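Local coordinates for nitrate reductase (PDB 5YLY), which probably passes electrons from NADH through the FAD of its cytochrome b5 reductase domain toward the reduction of nitrate to nitrite, at residues Leu62-Lys74 / Val85-Glu97. Residues are numbered along the deposited sequence; the frame is centred on the assembly and turned at random. Where two conformers were deposited one is given.
Sequences LGLPTGKHMLIRK and VVMRAYTPTTANE. With FAD (flavin-adenine dinucleotide), chain C.
Met70, Ile72 and Lys74 pair with Tyr90, Arg88 and Val86 through six backbone hydrogen bonds, making strands 69-74 and 85-90 an antiparallel hairpin whose axes approach to 4.6 Å at 157°. The hairpin belongs to the antiparallel FAD-binding barrel of the ferredoxin reductase-like fold, and Arg88 to Thr91, at the end of strand 85-90, form its Arg-x-Tyr-Thr FAD-binding motif. Ile72 puts a branched apolar side chain among Tyr90, Phe123 and Leu104, its CD1 3.6 Å from Tyr90 CD2, the two side chains crossing at about a right angle. Tyr90 suits its place because the ring also lies against the flavin while OH shares a 2.8 Å hydrogen bond with ribityl FAD O4', either able to donate. Arg88 bends at chi2 (-69°), and its guanidinium spans both phosphates through weak bonds, NE to FAD O1P (2.8 Å) and NE and NH2 to O2A, while NH1 donates to Met87 O. Replacing Arg88 by an alanine removes the guanidinium and is likely to leave the FAD phosphates without this positive partner. On the other face, small Ala89 lets His69 come close, CD2 to CB 3.6 Å, while FAD C7M sits over one face of the imidazole. Beyond the strands, Pro92 CD meets Leu64 CD2 at 3.6 Å, tip to tip. Gly63 readily tolerates its positive phi (82°), and Asn96 OD1, an amide oxygen able to take two N-H groups, accepts from Gly63 N and, with a straighter N-H...O angle of 159°, from Leu64 N at 2.9 Å.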
loop_
_atom_site.group_PDB
_atom_site.type_symbol
_atom_site.label_atom_id
_atom_site.label_comp_id
_atom_site.label_asym_id
_atom_site.label_seq_id
_atom_site.Cartn_x
_atom_site.Cartn_y
_atom_site.Cartn_z
ATOM N N LEU A 62 -14.577 -9.392 4.443
ATOM C CA LEU A 62 -14.415 -8.070 3.845
ATOM C C LEU A 62 -14.752 -8.099 2.352
ATOM O O LEU A 62 -15.488 -7.236 1.892
ATOM C CB LEU A 62 -12.995 -7.550 4.050
ATOM C CG LEU A 62 -12.671 -6.182 3.436
ATOM C CD1 LEU A 62 -13.593 -5.054 3.994
ATOM C CD2 LEU A 62 -11.194 -5.847 3.675
ATOM N N GLY A 63 -14.190 -9.056 1.625
ATOM C CA GLY A 63 -14.417 -9.213 0.190
ATOM C C GLY A 63 -13.549 -8.293 -0.639
ATOM O O GLY A 63 -14.026 -7.696 -1.611
ATOM N N LEU A 64 -12.277 -8.167 -0.245
ATOM C CA LEU A 64 -11.299 -7.326 -0.923
ATOM C C LEU A 64 -10.247 -8.241 -1.542
ATOM O O LEU A 64 -9.367 -8.735 -0.820
ATOM C CB LEU A 64 -10.617 -6.314 0.055
ATOM C CG LEU A 64 -9.640 -5.310 -0.618
ATOM C CD1 LEU A 64 -10.380 -4.398 -1.642
ATOM C CD2 LEU A 64 -8.930 -4.438 0.439
ATOM N N PRO A 65 -10.285 -8.464 -2.868
ATOM C CA PRO A 65 -9.253 -9.305 -3.498
ATOM C C PRO A 65 -7.870 -8.658 -3.419
ATOM O O PRO A 65 -7.747 -7.431 -3.380
ATOM C CB PRO A 65 -9.727 -9.406 -4.963
ATOM C CG PRO A 65 -11.188 -9.085 -4.933
ATOM C CD PRO A 65 -11.263 -7.997 -3.869
ATOM N N THR A 66 -6.827 -9.498 -3.374
ATOM C CA THR A 66 -5.440 -9.026 -3.287
ATOM C C THR A 66 -5.118 -8.249 -4.549
ATOM O O THR A 66 -5.298 -8.780 -5.632
ATOM C CB THR A 66 -4.477 -10.204 -3.115
ATOM O OG1 THR A 66 -4.912 -11.005 -2.013
ATOM C CG2 THR A 66 -3.035 -9.732 -2.909
ATOM N N GLY A 67 -4.612 -7.024 -4.378
ATOM C CA GLY A 67 -4.306 -6.128 -5.495
ATOM C C GLY A 67 -5.316 -4.998 -5.637
ATOM O O GLY A 67 -5.064 -4.013 -6.343
ATOM N N LYS A 68 -6.451 -5.111 -4.920
ATOM C CA LYS A 68 -7.521 -4.126 -4.941
ATOM C C LYS A 68 -7.583 -3.274 -3.650
ATOM O O LYS A 68 -7.009 -3.628 -2.606
ATOM C CB LYS A 68 -8.857 -4.793 -5.272
ATOM C CG LYS A 68 -8.732 -5.538 -6.626
ATOM C CD LYS A 68 -10.044 -5.800 -7.304
ATOM C CE LYS A 68 -9.816 -6.537 -8.610
ATOM N NZ LYS A 68 -11.100 -6.767 -9.308
ATOM N N HIS A 69 -8.277 -2.128 -3.744
ATOM C CA HIS A 69 -8.412 -1.194 -2.605
ATOM C C HIS A 69 -9.884 -0.743 -2.479
ATOM O O HIS A 69 -10.756 -1.257 -3.186
ATOM C CB HIS A 69 -7.466 0.018 -2.829
ATOM C CG HIS A 69 -7.795 0.862 -4.033
ATOM N ND1 HIS A 69 -7.204 0.630 -5.266
ATOM C CD2 HIS A 69 -8.588 1.961 -4.129
ATOM C CE1 HIS A 69 -7.685 1.563 -6.081
ATOM N NE2 HIS A 69 -8.511 2.394 -5.435
ATOM N N MET A 70 -10.149 0.228 -1.596
ATOM C CA MET A 70 -11.505 0.733 -1.358
ATOM C C MET A 70 -11.526 2.249 -1.398
ATOM O O MET A 70 -10.492 2.882 -1.187
ATOM C CB MET A 70 -12.010 0.276 0.031
ATOM C CG MET A 70 -11.141 0.754 1.173
ATOM S SD MET A 70 -11.490 0.163 2.873
ATOM C CE MET A 70 -12.044 -1.454 2.552
ATOM N N LEU A 71 -12.701 2.825 -1.615
ATOM C CA LEU A 71 -12.842 4.270 -1.557
ATOM C C LEU A 71 -13.590 4.543 -0.273
ATOM O O LEU A 71 -14.618 3.917 0.015
ATOM C CB LEU A 71 -13.631 4.806 -2.780
ATOM C CG LEU A 71 -13.005 4.488 -4.122
ATOM C CD1 LEU A 71 -13.911 4.993 -5.262
ATOM C CD2 LEU A 71 -11.612 5.085 -4.237
ATOM N N ILE A 72 -13.055 5.432 0.531
ATOM C CA ILE A 72 -13.694 5.753 1.798
ATOM C C ILE A 72 -14.136 7.198 1.737
ATOM O O ILE A 72 -13.368 8.046 1.280
ATOM C CB ILE A 72 -12.721 5.508 2.967
ATOM C CG1 ILE A 72 -12.327 3.997 3.010
ATOM C CG2 ILE A 72 -13.329 5.978 4.298
ATOM C CD1 ILE A 72 -11.249 3.649 3.840
ATOM N N ARG A 73 -15.357 7.462 2.190
ATOM C CA ARG A 73 -15.878 8.831 2.124
ATOM C C ARG A 73 -16.677 9.224 3.338
ATOM O O ARG A 73 -17.172 8.361 4.075
ATOM C CB ARG A 73 -16.708 9.052 0.841
ATOM C CG ARG A 73 -18.083 8.439 0.871
ATOM C CD ARG A 73 -18.826 8.658 -0.441
ATOM N NE ARG A 73 -20.246 8.451 -0.227
ATOM C CZ ARG A 73 -21.191 8.836 -1.080
ATOM N NH1 ARG A 73 -22.471 8.643 -0.790
ATOM N NH2 ARG A 73 -20.863 9.402 -2.235
ATOM N N LYS A 74 -16.856 10.549 3.510
ATOM C CA LYS A 74 -17.687 11.087 4.563
ATOM C C LYS A 74 -18.212 12.450 4.154
ATOM O O LYS A 74 -17.485 13.254 3.559
ATOM C CB LYS A 74 -16.951 11.194 5.920
ATOM C CG LYS A 74 -17.941 11.267 7.091
ATOM C CD LYS A 74 -17.293 11.269 8.456
ATOM C CE LYS A 74 -18.285 11.618 9.562
ATOM N NZ LYS A 74 -19.445 10.680 9.640
ATOM N N VAL A 85 -18.911 16.251 0.459
ATOM C CA VAL A 85 -18.557 14.823 0.492
ATOM C C VAL A 85 -17.080 14.747 0.105
ATOM O O VAL A 85 -16.699 15.294 -0.935
ATOM C CB VAL A 85 -19.453 13.967 -0.442
ATOM C CG1 VAL A 85 -19.137 12.487 -0.294
ATOM C CG2 VAL A 85 -20.934 14.217 -0.183
ATOM N N VAL A 86 -16.240 14.107 0.956
ATOM C CA VAL A 86 -14.800 13.989 0.719
ATOM C C VAL A 86 -14.507 12.499 0.664
ATOM O O VAL A 86 -14.972 11.761 1.535
ATOM C CB VAL A 86 -13.954 14.702 1.828
ATOM C CG1 VAL A 86 -12.458 14.677 1.495
ATOM C CG2 VAL A 86 -14.434 16.141 2.049
ATOM N N MET A 87 -13.769 12.075 -0.363
ATOM C CA MET A 87 -13.473 10.668 -0.639
ATOM C C MET A 87 -11.995 10.485 -0.983
ATOM O O MET A 87 -11.448 11.319 -1.723
ATOM C CB MET A 87 -14.389 10.259 -1.822
ATOM C CG MET A 87 -14.156 8.878 -2.443
ATOM S SD MET A 87 -14.824 8.916 -4.154
ATOM C CE MET A 87 -13.423 9.545 -5.036
ATOM N N ARG A 88 -11.368 9.378 -0.495
ATOM C CA ARG A 88 -9.984 9.024 -0.810
ATOM C C ARG A 88 -9.872 7.509 -0.882
ATOM O O ARG A 88 -10.654 6.808 -0.223
ATOM C CB ARG A 88 -8.975 9.568 0.228
ATOM C CG ARG A 88 -8.909 11.090 0.358
ATOM C CD ARG A 88 -8.314 11.798 -0.850
ATOM N NE ARG A 88 -8.173 13.238 -0.607
ATOM C CZ ARG A 88 -9.056 14.181 -0.946
ATOM N NH1 ARG A 88 -10.191 13.856 -1.555
ATOM N NH2 ARG A 88 -8.816 15.451 -0.664
ATOM N N ALA A 89 -8.884 7.017 -1.642
ATOM C CA ALA A 89 -8.574 5.596 -1.756
ATOM C C ALA A 89 -7.725 5.130 -0.565
ATOM O O ALA A 89 -6.844 5.858 -0.137
ATOM C CB ALA A 89 -7.801 5.338 -3.035
ATOM N N TYR A 90 -7.976 3.915 -0.052
ATOM C CA TYR A 90 -7.171 3.307 1.028
ATOM C C TYR A 90 -7.062 1.821 0.795
ATOM O O TYR A 90 -8.031 1.169 0.365
ATOM C CB TYR A 90 -7.736 3.560 2.448
ATOM C CG TYR A 90 -7.680 5.018 2.808
ATOM C CD1 TYR A 90 -6.495 5.599 3.278
ATOM C CD2 TYR A 90 -8.766 5.858 2.559
ATOM C CE1 TYR A 90 -6.401 6.973 3.493
ATOM C CE2 TYR A 90 -8.695 7.228 2.831
ATOM C CZ TYR A 90 -7.498 7.787 3.238
ATOM O OH TYR A 90 -7.434 9.153 3.391
ATOM N N THR A 91 -5.890 1.288 1.090
ATOM C CA THR A 91 -5.689 -0.155 1.107
ATOM C C THR A 91 -5.546 -0.492 2.578
ATOM O O THR A 91 -4.546 -0.123 3.216
ATOM C CB THR A 91 -4.497 -0.641 0.303
ATOM O OG1 THR A 91 -4.659 -0.263 -1.057
ATOM C CG2 THR A 91 -4.353 -2.187 0.376
ATOM N N PRO A 92 -6.518 -1.211 3.155
ATOM C CA PRO A 92 -6.394 -1.560 4.591
ATOM C C PRO A 92 -5.185 -2.446 4.847
ATOM O O PRO A 92 -4.680 -3.104 3.927
ATOM C CB PRO A 92 -7.652 -2.406 4.864
ATOM C CG PRO A 92 -8.584 -2.062 3.780
ATOM C CD PRO A 92 -7.773 -1.719 2.568
ATOM N N THR A 93 -4.706 -2.455 6.104
ATOM C CA THR A 93 -3.589 -3.325 6.462
ATOM C C THR A 93 -4.081 -4.717 6.875
ATOM O O THR A 93 -3.289 -5.556 7.330
ATOM C CB THR A 93 -2.736 -2.672 7.539
ATOM O OG1 THR A 93 -3.568 -2.361 8.662
ATOM C CG2 THR A 93 -2.035 -1.424 7.032
ATOM N N THR A 94 -5.391 -4.944 6.762
ATOM C CA THR A 94 -6.011 -6.251 6.955
ATOM C C THR A 94 -6.706 -6.544 5.617
ATOM O O THR A 94 -6.957 -5.619 4.827
ATOM C CB THR A 94 -7.041 -6.295 8.116
ATOM O OG1 THR A 94 -8.036 -5.292 7.909
ATOM C CG2 THR A 94 -6.394 -6.083 9.478
ATOM N N ALA A 95 -7.033 -7.798 5.359
ATOM C CA ALA A 95 -7.778 -8.119 4.130
ATOM C C ALA A 95 -8.773 -9.263 4.447
ATOM O O ALA A 95 -9.276 -9.303 5.588
ATOM C CB ALA A 95 -6.809 -8.452 2.990
ATOM N N ASN A 96 -9.018 -10.208 3.512
ATOM C CA ASN A 96 -10.033 -11.252 3.737
ATOM C C ASN A 96 -9.763 -12.180 4.912
ATOM O O ASN A 96 -10.713 -12.729 5.471
ATOM C CB ASN A 96 -10.295 -12.054 2.469
ATOM C CG ASN A 96 -11.028 -11.252 1.424
ATOM O OD1 ASN A 96 -11.616 -10.211 1.723
ATOM N ND2 ASN A 96 -11.024 -11.726 0.171
ATOM N N GLU A 97 -8.500 -12.328 5.315
ATOM C CA GLU A 97 -8.129 -13.182 6.456
ATOM C C GLU A 97 -8.723 -12.684 7.797
ATOM O O GLU A 97 -8.789 -13.449 8.760
ATOM C CB GLU A 97 -6.587 -13.293 6.568
ATOM C CG GLU A 97 -5.883 -12.084 7.210
ATOM C CD GLU A 97 -6.030 -10.741 6.509
ATOM O OE1 GLU A 97 -6.115 -10.735 5.262
ATOM O OE2 GLU A 97 -6.043 -9.695 7.201
HETATM P PA FAD C . -5.178 16.065 0.415
HETATM O O1A FAD C . -6.097 17.125 0.895
HETATM O O2A FAD C . -5.707 15.251 -0.744
HETATM O O5B FAD C . -3.752 16.759 0.069
HETATM C C5B FAD C . -3.042 16.393 -1.135
HETATM C C4B FAD C . -1.591 16.121 -0.826
HETATM O O4B FAD C . -0.983 17.258 -0.171
HETATM C C3B FAD C . -1.314 14.961 0.119
HETATM O O3B FAD C . -1.435 13.698 -0.532
HETATM C C2B FAD C . 0.113 15.268 0.582
HETATM O O2B FAD C . 1.093 14.749 -0.308
HETATM C C1B FAD C . 0.137 16.809 0.582
HETATM N N9A FAD C . 0.092 17.418 1.913
HETATM C C8A FAD C . -0.957 18.102 2.469
HETATM N N7A FAD C . -0.739 18.514 3.696
HETATM C C5A FAD C . 0.542 18.060 3.971
HETATM C C6A FAD C . 1.343 18.116 5.133
HETATM N N6A FAD C . 0.890 18.506 6.327
HETATM N N1A FAD C . 2.590 17.596 5.063
HETATM C C2A FAD C . 2.985 17.017 3.922
HETATM N N3A FAD C . 2.299 16.858 2.784
HETATM C C4A FAD C . 1.077 17.402 2.874
HETATM N N1 FAD C . -2.964 6.864 2.517
HETATM C C2 FAD C . -2.772 6.401 3.792
HETATM O O2 FAD C . -2.469 7.184 4.705
HETATM N N3 FAD C . -2.924 5.031 4.061
HETATM C C4 FAD C . -3.255 4.050 3.129
HETATM O O4 FAD C . -3.450 2.901 3.475
HETATM C C4X FAD C . -3.426 4.551 1.766
HETATM N N5 FAD C . -3.700 3.689 0.817
HETATM C C5X FAD C . -3.823 4.167 -0.489
HETATM C C6 FAD C . -4.084 3.251 -1.518
HETATM C C7 FAD C . -4.219 3.678 -2.839
HETATM C C7M FAD C . -4.468 2.649 -3.914
HETATM C C8 FAD C . -4.088 5.059 -3.151
HETATM C C8M FAD C . -4.278 5.566 -4.568
HETATM C C9 FAD C . -3.806 5.966 -2.131
HETATM C C9A FAD C . -3.679 5.534 -0.803
HETATM N N10 FAD C . -3.424 6.444 0.271
HETATM C C10 FAD C . -3.267 5.988 1.564
HETATM C "C1'" FAD C . -3.459 7.905 0.076
HETATM C "C2'" FAD C . -4.852 8.499 0.287
HETATM O "O2'" FAD C . -5.714 8.171 -0.805
HETATM C "C3'" FAD C . -4.829 10.019 0.455
HETATM O "O3'" FAD C . -4.251 10.623 -0.696
HETATM C "C4'" FAD C . -4.142 10.501 1.735
HETATM O "O4'" FAD C . -4.871 10.014 2.862
HETATM C "C5'" FAD C . -4.028 12.010 1.831
HETATM O "O5'" FAD C . -5.316 12.593 1.542
HETATM P P FAD C . -5.803 13.951 2.255
HETATM O O1P FAD C . -7.213 14.212 1.888
HETATM O O2P FAD C . -5.467 13.924 3.726
HETATM O O3P FAD C . -4.843 15.018 1.575
HETATM O O HOH W 1 -12.544 -10.656 5.902
HETATM O O HOH W 2 -7.873 -10.496 0.726
HETATM O O HOH W 3 -4.396 -2.102 -2.997
#